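Long-range contact in ribose-phosphate pyrophosphokinase (Mycobacterium smegmatis, PDB 5MP7), which probably makes the central metabolite PRPP by transferring the pyrophosphoryl group of ATP to the 1-hydroxyl of ribose 5-phosphate, with magnesium as cofactor: residues Y100-Q105 against P114-L119. Residues are numbered along the deposited sequence; the frame is centred on the assembly and turned at random.
Sequences YPYARQ and PISARL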
loop_
_atom_site.group_PDB
_atom_site.type_symbol
_atom_site.label_atom_id
_atom_site.label_comp_id
_atom_site.label_asym_id
_atom_site.label_seq_id
_atom_site.Cartn_x
_atom_site.Cartn_y
_atom_site.Cartn_z
ATOM N N TYR A 100 7.281 -49.470 35.717
ATOM C CA TYR A 100 6.086 -49.748 34.917
ATOM C C TYR A 100 5.195 -48.511 34.878
ATOM O O TYR A 100 4.700 -48.063 35.904
ATOM C CB TYR A 100 5.357 -50.935 35.505
ATOM C CG TYR A 100 4.255 -51.496 34.661
ATOM C CD1 TYR A 100 2.987 -50.909 34.640
ATOM C CD2 TYR A 100 4.426 -52.677 33.952
ATOM C CE1 TYR A 100 1.939 -51.465 33.916
ATOM C CE2 TYR A 100 3.374 -53.247 33.204
ATOM C CZ TYR A 100 2.135 -52.640 33.212
ATOM O OH TYR A 100 1.090 -53.153 32.509
ATOM N N PRO A 101 5.027 -47.917 33.714
ATOM C CA PRO A 101 4.200 -46.721 33.629
ATOM C C PRO A 101 2.719 -46.988 33.897
ATOM O O PRO A 101 2.202 -48.020 33.469
ATOM C CB PRO A 101 4.372 -46.267 32.164
ATOM C CG PRO A 101 4.913 -47.427 31.429
ATOM C CD PRO A 101 5.347 -48.472 32.395
ATOM N N TYR A 102 2.084 -46.027 34.582
ATOM C CA TYR A 102 0.715 -46.048 34.985
ATOM C C TYR A 102 0.412 -47.088 36.048
ATOM O O TYR A 102 -0.752 -47.413 36.275
ATOM C CB TYR A 102 -0.215 -46.204 33.764
ATOM C CG TYR A 102 -0.230 -44.993 32.938
ATOM C CD1 TYR A 102 -1.016 -43.937 33.287
ATOM C CD2 TYR A 102 0.588 -44.877 31.815
ATOM C CE1 TYR A 102 -1.049 -42.792 32.525
ATOM C CE2 TYR A 102 0.578 -43.743 31.036
ATOM C CZ TYR A 102 -0.250 -42.696 31.399
ATOM O OH TYR A 102 -0.214 -41.521 30.712
ATOM N N ALA A 103 1.426 -47.616 36.711
ATOM C CA ALA A 103 1.221 -48.655 37.752
ATOM C C ALA A 103 0.334 -48.197 38.883
ATOM O O ALA A 103 -0.386 -49.012 39.432
ATOM C CB ALA A 103 2.540 -49.162 38.291
ATOM N N ARG A 104 0.361 -46.901 39.211
ATOM C CA ARG A 104 -0.505 -46.381 40.251
ATOM C C ARG A 104 -1.998 -46.388 39.897
ATOM O O ARG A 104 -2.839 -46.506 40.788
ATOM C CB ARG A 104 -0.055 -45.004 40.690
ATOM C CG ARG A 104 1.182 -45.075 41.578
ATOM C CD ARG A 104 1.765 -43.699 41.843
ATOM N NE ARG A 104 2.178 -43.052 40.597
ATOM C CZ ARG A 104 2.624 -41.797 40.496
ATOM N NH1 ARG A 104 2.723 -41.006 41.562
ATOM N NH2 ARG A 104 2.993 -41.340 39.308
ATOM N N GLN A 105 -2.330 -46.300 38.610
ATOM C CA GLN A 105 -3.721 -46.431 38.151
ATOM C C GLN A 105 -4.075 -47.897 37.835
ATOM O O GLN A 105 -4.264 -48.262 36.691
ATOM C CB GLN A 105 -3.933 -45.515 36.960
ATOM C CG GLN A 105 -5.393 -45.342 36.552
ATOM C CD GLN A 105 -6.227 -44.589 37.581
ATOM O OE1 GLN A 105 -5.806 -43.567 38.118
ATOM N NE2 GLN A 105 -7.406 -45.107 37.879
ATOM N N PRO A 114 -10.325 -44.959 34.172
ATOM C CA PRO A 114 -9.681 -46.064 33.481
ATOM C C PRO A 114 -8.847 -46.930 34.427
ATOM O O PRO A 114 -8.498 -46.507 35.532
ATOM C CB PRO A 114 -8.750 -45.342 32.544
ATOM C CG PRO A 114 -8.328 -44.135 33.347
ATOM C CD PRO A 114 -9.526 -43.725 34.130
ATOM N N ILE A 115 -8.523 -48.121 33.988
ATOM C CA ILE A 115 -7.490 -48.906 34.637
ATOM C C ILE A 115 -6.297 -48.851 33.719
ATOM O O ILE A 115 -6.073 -49.720 32.882
ATOM C CB ILE A 115 -7.936 -50.346 34.956
ATOM C CG1 ILE A 115 -9.216 -50.296 35.767
ATOM C CG2 ILE A 115 -6.866 -51.036 35.761
ATOM C CD1 ILE A 115 -9.798 -51.627 36.177
ATOM N N SER A 116 -5.557 -47.770 33.838
ATOM C CA SER A 116 -4.475 -47.481 32.898
ATOM C C SER A 116 -3.353 -48.503 32.890
ATOM O O SER A 116 -2.725 -48.689 31.865
ATOM C CB SER A 116 -3.901 -46.135 33.200
ATOM O OG SER A 116 -4.831 -45.188 32.819
ATOM N N ALA A 117 -3.078 -49.130 34.033
ATOM C CA ALA A 117 -2.046 -50.156 34.106
ATOM C C ALA A 117 -2.419 -51.364 33.246
ATOM O O ALA A 117 -1.555 -52.006 32.672
ATOM C CB ALA A 117 -1.822 -50.584 35.538
ATOM N N ARG A 118 -3.711 -51.672 33.182
ATOM C CA ARG A 118 -4.194 -52.764 32.347
ATOM C C ARG A 118 -4.113 -52.353 30.864
ATOM O O ARG A 118 -3.768 -53.166 30.012
ATOM C CB ARG A 118 -5.620 -53.202 32.761
ATOM C CG ARG A 118 -6.340 -54.137 31.773
ATOM C CD ARG A 118 -5.568 -55.413 31.549
ATOM N NE ARG A 118 -5.957 -56.247 30.426
ATOM C CZ ARG A 118 -6.809 -57.270 30.442
ATOM N NH1 ARG A 118 -6.968 -57.979 29.336
ATOM N NH2 ARG A 118 -7.526 -57.603 31.513
ATOM N N LEU A 119 -4.409 -51.097 30.565
ATOM C CA LEU A 119 -4.317 -50.617 29.179
ATOM C C LEU A 119 -2.887 -50.702 28.662
ATOM O O LEU A 119 -2.680 -51.129 27.558
ATOM C CB LEU A 119 -4.819 -49.181 29.046
ATOM C CG LEU A 119 -4.706 -48.518 27.676
ATOM C CD1 LEU A 119 -5.634 -49.164 26.676
ATOM C CD2 LEU A 119 -4.977 -47.032 27.816
#
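Ala117 sits at the tight centre of this contact, in the first turn of helix 116-127. Its backbone N gives a nearly straight hydrogen bond (168°) to Gln105 O at 3.0 Å, while its CB lies 3.4 Å from Tyr102 O. One peptide further on, Ala117 O accepts a bond from Tyr100 OH, 2.9 Å long, and lies at the edge of the phenol ring, in its plane. Next to it, Ser116 CB packs obliquely against the Tyr102 ring, 3.6 Å from CD1; the hydroxyl of that tyrosine is hydrogen-bonded to Asn72 OD1 and to Ile48 N of a neighbouring subunit. The loop after strand 92-97 of the parallel sheet thus turns back onto the next helix in this PRTase-like domain, through two overlapping beta turns, type II at Tyr100-Ala103 and type I at Tyr102-Gln105. Gln105, at the partly exposed side, is held less straight: with its chain bent at chi2 (68°), NE2 meets Pro114 O at 2.9 Å, with an N-H...O angle of 138°. Arg104, which does not touch 114-119, forms a salt bridge with Glu47 of a neighbouring subunit; Arg104 and Gln105 are predicted to bind ATP.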